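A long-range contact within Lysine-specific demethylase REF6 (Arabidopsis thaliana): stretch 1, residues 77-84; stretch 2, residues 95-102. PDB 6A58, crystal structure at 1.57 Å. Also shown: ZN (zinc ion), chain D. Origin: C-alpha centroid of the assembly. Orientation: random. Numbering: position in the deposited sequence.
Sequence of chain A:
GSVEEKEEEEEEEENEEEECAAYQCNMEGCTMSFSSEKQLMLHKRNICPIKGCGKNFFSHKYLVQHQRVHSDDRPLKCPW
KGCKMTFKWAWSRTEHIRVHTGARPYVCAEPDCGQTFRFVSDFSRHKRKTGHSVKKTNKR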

ATOM      1  N   LYS A  77       3.763  12.676   2.260  1.00 28.89           N
ATOM      2  CA  LYS A  77       3.385  13.888   1.523  1.00 30.00           C
ATOM      3  C   LYS A  77       4.301  14.085   0.328  1.00 28.06           C
ATOM      4  O   LYS A  77       5.493  13.797   0.397  1.00 27.84           O
ATOM      5  N   CYS A  78       3.740  14.590  -0.765  1.00 27.62           N
ATOM      6  CA  CYS A  78       4.544  14.978  -1.916  1.00 27.24           C
ATOM      7  C   CYS A  78       5.463  16.136  -1.516  1.00 27.01           C
ATOM      8  O   CYS A  78       5.004  17.087  -0.881  1.00 27.67           O
ATOM      9  N   PRO A  79       6.759  16.059  -1.881  1.00 26.74           N
ATOM     10  CA  PRO A  79       7.701  17.118  -1.522  1.00 27.19           C
ATOM     11  C   PRO A  79       7.681  18.344  -2.445  1.00 27.32           C
ATOM     12  O   PRO A  79       8.390  19.305  -2.162  1.00 28.34           O
ATOM     13  N   TRP A  80       6.888  18.310  -3.517  1.00 26.92           N
ATOM     14  CA  TRP A  80       6.844  19.396  -4.507  1.00 27.56           C
ATOM     15  C   TRP A  80       5.984  20.536  -3.963  1.00 28.01           C
ATOM     16  O   TRP A  80       4.792  20.344  -3.725  1.00 27.73           O
ATOM     17  N   LYS A  81       6.578  21.713  -3.763  1.00 28.88           N
ATOM     18  CA  LYS A  81       5.837  22.863  -3.228  1.00 30.06           C
ATOM     19  C   LYS A  81       4.591  23.140  -4.066  1.00 29.82           C
ATOM     20  O   LYS A  81       4.648  23.101  -5.296  1.00 29.38           O
ATOM     21  N   GLY A  82       3.474  23.407  -3.388  1.00 30.96           N
ATOM     22  CA  GLY A  82       2.179  23.613  -4.040  1.00 31.34           C
ATOM     23  C   GLY A  82       1.310  22.375  -4.186  1.00 31.66           C
ATOM     24  O   GLY A  82       0.106  22.497  -4.417  1.00 32.81           O
ATOM     25  N   CYS A  83       1.904  21.187  -4.056  1.00 30.98           N
ATOM     26  CA  CYS A  83       1.183  19.937  -4.224  1.00 30.73           C
ATOM     27  C   CYS A  83       0.728  19.425  -2.866  1.00 31.57           C
ATOM     28  O   CYS A  83       1.529  19.335  -1.939  1.00 32.44           O
ATOM     29  N   LYS A  84      -0.554  19.080  -2.769  1.00 34.14           N
ATOM     30  CA  LYS A  84      -1.155  18.609  -1.520  1.00 35.41           C
ATOM     31  C   LYS A  84      -1.436  17.102  -1.539  1.00 34.85           C
ATOM     32  O   LYS A  84      -2.099  16.588  -0.635  1.00 34.71           O
ATOM     33  N   GLU A  95       6.740   7.477  -7.954  1.00 30.66           N
ATOM     34  CA  GLU A  95       6.121   7.501  -9.285  1.00 31.18           C
ATOM     35  C   GLU A  95       5.405   8.828  -9.543  1.00 30.36           C
ATOM     36  O   GLU A  95       5.568   9.425 -10.607  1.00 30.43           O
ATOM     37  N   HIS A  96       4.634   9.290  -8.560  1.00 28.23           N
ATOM     38  CA  HIS A  96       3.928  10.571  -8.669  1.00 27.60           C
ATOM     39  C   HIS A  96       4.844  11.772  -8.909  1.00 26.53           C
ATOM     40  O   HIS A  96       4.518  12.642  -9.724  1.00 26.44           O
ATOM     41  N   ILE A  97       5.976  11.825  -8.209  1.00 25.70           N
ATOM     42  CA  ILE A  97       6.917  12.952  -8.339  1.00 25.15           C
ATOM     43  C   ILE A  97       7.401  13.113  -9.790  1.00 25.08           C
ATOM     44  O   ILE A  97       7.665  14.233 -10.238  1.00 24.68           O
ATOM     45  N   ARG A  98       7.478  12.009 -10.534  1.00 24.18           N
ATOM     46  CA  ARG A  98       7.843  12.064 -11.952  1.00 24.59           C
ATOM     47  C   ARG A  98       6.877  12.906 -12.796  1.00 24.69           C
ATOM     48  O   ARG A  98       7.279  13.441 -13.829  1.00 24.66           O
ATOM     49  N   VAL A  99       5.620  13.024 -12.362  1.00 24.71           N
ATOM     50  CA  VAL A  99       4.645  13.896 -13.040  1.00 25.02           C
ATOM     51  C   VAL A  99       5.131  15.345 -12.994  1.00 25.18           C
ATOM     52  O   VAL A  99       5.024  16.065 -13.986  1.00 25.48           O
ATOM     53  N   HIS A 100       5.677  15.755 -11.850  1.00 24.14           N
ATOM     54  CA  HIS A 100       6.213  17.105 -11.677  1.00 24.69           C
ATOM     55  C   HIS A 100       7.529  17.322 -12.412  1.00 24.93           C
ATOM     56  O   HIS A 100       7.744  18.392 -12.982  1.00 24.91           O
ATOM     57  N   THR A 101       8.426  16.332 -12.372  1.00 24.37           N
ATOM     58  CA  THR A 101       9.746  16.471 -13.005  1.00 24.77           C
ATOM     59  C   THR A 101       9.717  16.242 -14.520  1.00 24.75           C
ATOM     60  O   THR A 101      10.624  16.686 -15.225  1.00 26.12           O
ATOM     61  N   GLY A 102       8.695  15.537 -15.010  1.00 24.48           N
ATOM     62  CA  GLY A 102       8.592  15.182 -16.427  1.00 25.01           C
ATOM     63  C   GLY A 102       9.434  13.983 -16.830  1.00 26.02           C
ATOM     64  O   GLY A 102       9.593  13.717 -18.021  1.00 26.79           O
TER

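Two short segments meet here around a zinc ion, and the side chains that cover the most surface, H100 and W80, are also the ones that lie against each other. H100 sits near the end of the helix in the second stretch. Its CA-to-CB bond points toward the first stretch, and with chi1 at -61° (m) its imidazole carries NE2 to the zinc, 2.1 Å away. H96, one helical turn earlier, also points toward the first stretch but takes chi1 t (166°), and its NE2 likewise lies 2.1 Å from the ion. The four-residue spacing suits a helix, since it puts both imidazoles on the same side.

The other two ligands come from C78, just ahead of a type II turn that runs from W80 to C83, and from C83, its last residue. Both cysteines point toward the helix with chi1 t, and each SG is 2.3 Å from ZN. Cysteine is apt here because its short side chain ends in a sulfur that binds zinc strongly as a thiolate. Coordination explains the crowding: H96 NE2 and H100 NE2 are 3.1 Å apart without a hydrogen bond, because both bind the metal, and the sulfurs approach each imidazole at its edge, where the coordinating nitrogen lies. C78 SG also accepts a hydrogen bond from W80 N at 3.5 Å, which ties the turn to the site. The turn itself is closed by the backbone hydrogen bond from C83 N to W80 O, 3.0 Å, while G82, at phi 92°, adopts a conformation that calls for glycine.

W80 extends the contact beyond the metal. Its CA-to-CB bond points toward the helix, and chi1 t (-151°) with chi2 -108° lays the indole along H100. The five-membered ring of W80 and the imidazole of H100 form an offset stack, with planes 3° apart and centroids 4.0 Å apart. The offset brings H100 CB over the indole face, 3.4 Å from W80 CE2, in a CH-pi contact. A broad, flat indole can thus cover both the methylene and part of the imidazole of a zinc ligand. Farther along, W80 CZ3 reaches T101 CG2 at 4.0 Å, so the methyl of this threonine adds a small apolar contact.

I97 covers the next largest area. Its CA-to-CB bond points sideways, but chi1 m and chi2 t bring the end of the chain nearer, placing CD1 3.6 Å from P79 CD. The branched aliphatic chain of I97 and the compact proline ring make an apolar contact beside the zinc site. No hydrogen bond crosses between the stretches; zinc coordination and packing join them.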

ATOM      1  CB  LYS A  77       3.474  15.127   2.419  1.00 32.12           C
ATOM      2  CG  LYS A  77       2.425  15.193   3.519  1.00 35.22           C
ATOM      3  CD  LYS A  77       2.459  16.536   4.235  1.00 37.22           C
ATOM      4  CE  LYS A  77       1.202  16.765   5.060  1.00 39.01           C
ATOM      5  NZ  LYS A  77       1.047  15.771   6.156  1.00 40.77           N
ATOM      6  CB  CYS A  78       3.652  15.408  -3.075  1.00 27.14           C
ATOM      7  SG  CYS A  78       4.591  15.858  -4.554  1.00 27.55           S
ATOM      8  CB  PRO A  79       9.053  16.416  -1.627  1.00 27.38           C
ATOM      9  CG  PRO A  79       8.854  15.435  -2.724  1.00 27.55           C
ATOM     10  CD  PRO A  79       7.445  14.937  -2.555  1.00 27.08           C
ATOM     11  CB  TRP A  80       6.255  18.866  -5.822  1.00 27.21           C
ATOM     12  CG  TRP A  80       6.729  19.537  -7.077  1.00 27.06           C
ATOM     13  CD1 TRP A  80       6.018  20.387  -7.867  1.00 27.33           C
ATOM     14  CD2 TRP A  80       8.000  19.362  -7.714  1.00 26.64           C
ATOM     15  NE1 TRP A  80       6.775  20.772  -8.952  1.00 27.27           N
ATOM     16  CE2 TRP A  80       8.000  20.166  -8.875  1.00 26.55           C
ATOM     17  CE3 TRP A  80       9.145  18.615  -7.410  1.00 26.91           C
ATOM     18  CZ2 TRP A  80       9.098  20.230  -9.742  1.00 26.86           C
ATOM     19  CZ3 TRP A  80      10.234  18.684  -8.264  1.00 26.76           C
ATOM     20  CH2 TRP A  80      10.202  19.484  -9.418  1.00 26.55           C
ATOM     21  CB  LYS A  81       6.708  24.120  -3.192  1.00 30.95           C
ATOM     22  CG  LYS A  81       7.823  24.093  -2.162  1.00 32.06           C
ATOM     23  CD  LYS A  81       8.860  25.177  -2.428  1.00 33.77           C
ATOM     24  CE  LYS A  81       8.300  26.576  -2.234  1.00 35.39           C
ATOM     25  NZ  LYS A  81       9.316  27.626  -2.530  1.00 36.30           N
ATOM     26  CB  CYS A  83       2.073  18.895  -4.894  1.00 29.65           C
ATOM     27  SG  CYS A  83       1.190  17.388  -5.320  1.00 28.96           S
ATOM     28  CB  LYS A  84      -2.445  19.392  -1.243  1.00 38.53           C
ATOM     29  CG  LYS A  84      -2.238  20.898  -1.189  1.00 40.86           C
ATOM     30  CD  LYS A  84      -3.443  21.627  -0.611  1.00 42.80           C
ATOM     31  CE  LYS A  84      -3.166  23.117  -0.486  1.00 44.05           C
ATOM     32  NZ  LYS A  84      -4.237  23.842   0.251  1.00 45.35           N
ATOM     33  CB  GLU A  95       5.162   6.319  -9.475  1.00 32.29           C
ATOM     34  CG  GLU A  95       5.880   5.003  -9.744  1.00 33.48           C
ATOM     35  CD  GLU A  95       4.949   3.857 -10.109  1.00 34.23           C
ATOM     36  OE1 GLU A  95       3.709   4.019 -10.052  1.00 36.31           O
ATOM     37  OE2 GLU A  95       5.468   2.780 -10.458  1.00 36.43           O
ATOM     38  CB  HIS A  96       3.074  10.844  -7.431  1.00 27.61           C
ATOM     39  CG  HIS A  96       2.606  12.261  -7.336  1.00 27.66           C
ATOM     40  ND1 HIS A  96       1.560  12.748  -8.087  1.00 28.17           N
ATOM     41  CD2 HIS A  96       3.056  13.301  -6.594  1.00 27.93           C
ATOM     42  CE1 HIS A  96       1.380  14.026  -7.807  1.00 28.37           C
ATOM     43  NE2 HIS A  96       2.274  14.386  -6.904  1.00 28.44           N
ATOM     44  CB  ILE A  97       8.106  12.825  -7.351  1.00 25.13           C
ATOM     45  CG1 ILE A  97       7.615  12.980  -5.907  1.00 25.78           C
ATOM     46  CG2 ILE A  97       9.173  13.882  -7.621  1.00 25.09           C
ATOM     47  CD1 ILE A  97       8.555  12.408  -4.868  1.00 26.14           C
ATOM     48  CB  ARG A  98       7.964  10.661 -12.554  1.00 25.03           C
ATOM     49  CG  ARG A  98       9.066   9.810 -11.937  1.00 25.97           C
ATOM     50  CD  ARG A  98       8.976   8.376 -12.420  1.00 26.27           C
ATOM     51  NE  ARG A  98       9.796   7.493 -11.598  1.00 27.05           N
ATOM     52  CZ  ARG A  98       9.639   6.169 -11.502  1.00 27.09           C
ATOM     53  NH1 ARG A  98       8.696   5.531 -12.191  1.00 27.26           N
ATOM     54  NH2 ARG A  98      10.444   5.474 -10.702  1.00 28.03           N
ATOM     55  CB  VAL A  99       3.224  13.786 -12.425  1.00 26.26           C
ATOM     56  CG1 VAL A  99       2.250  14.749 -13.097  1.00 26.94           C
ATOM     57  CG2 VAL A  99       2.704  12.356 -12.528  1.00 26.78           C
ATOM     58  CB  HIS A 100       6.445  17.420 -10.201  1.00 24.96           C
ATOM     59  CG  HIS A 100       5.211  17.371  -9.357  1.00 25.49           C
ATOM     60  ND1 HIS A 100       4.060  18.060  -9.676  1.00 26.62           N
ATOM     61  CD2 HIS A 100       4.962  16.746  -8.182  1.00 25.50           C
ATOM     62  CE1 HIS A 100       3.146  17.839  -8.748  1.00 27.47           C
ATOM     63  NE2 HIS A 100       3.671  17.053  -7.825  1.00 26.04           N
ATOM     64  CB  THR A 101      10.782  15.511 -12.397  1.00 25.28           C
ATOM     65  OG1 THR A 101      10.400  14.161 -12.681  1.00 26.08           O
ATOM     66  CG2 THR A 101      10.899  15.723 -10.885  1.00 25.40           C
TER
HETATM   67 ZN    ZN D1403       2.954  16.195  -6.078  0.80 31.10          ZN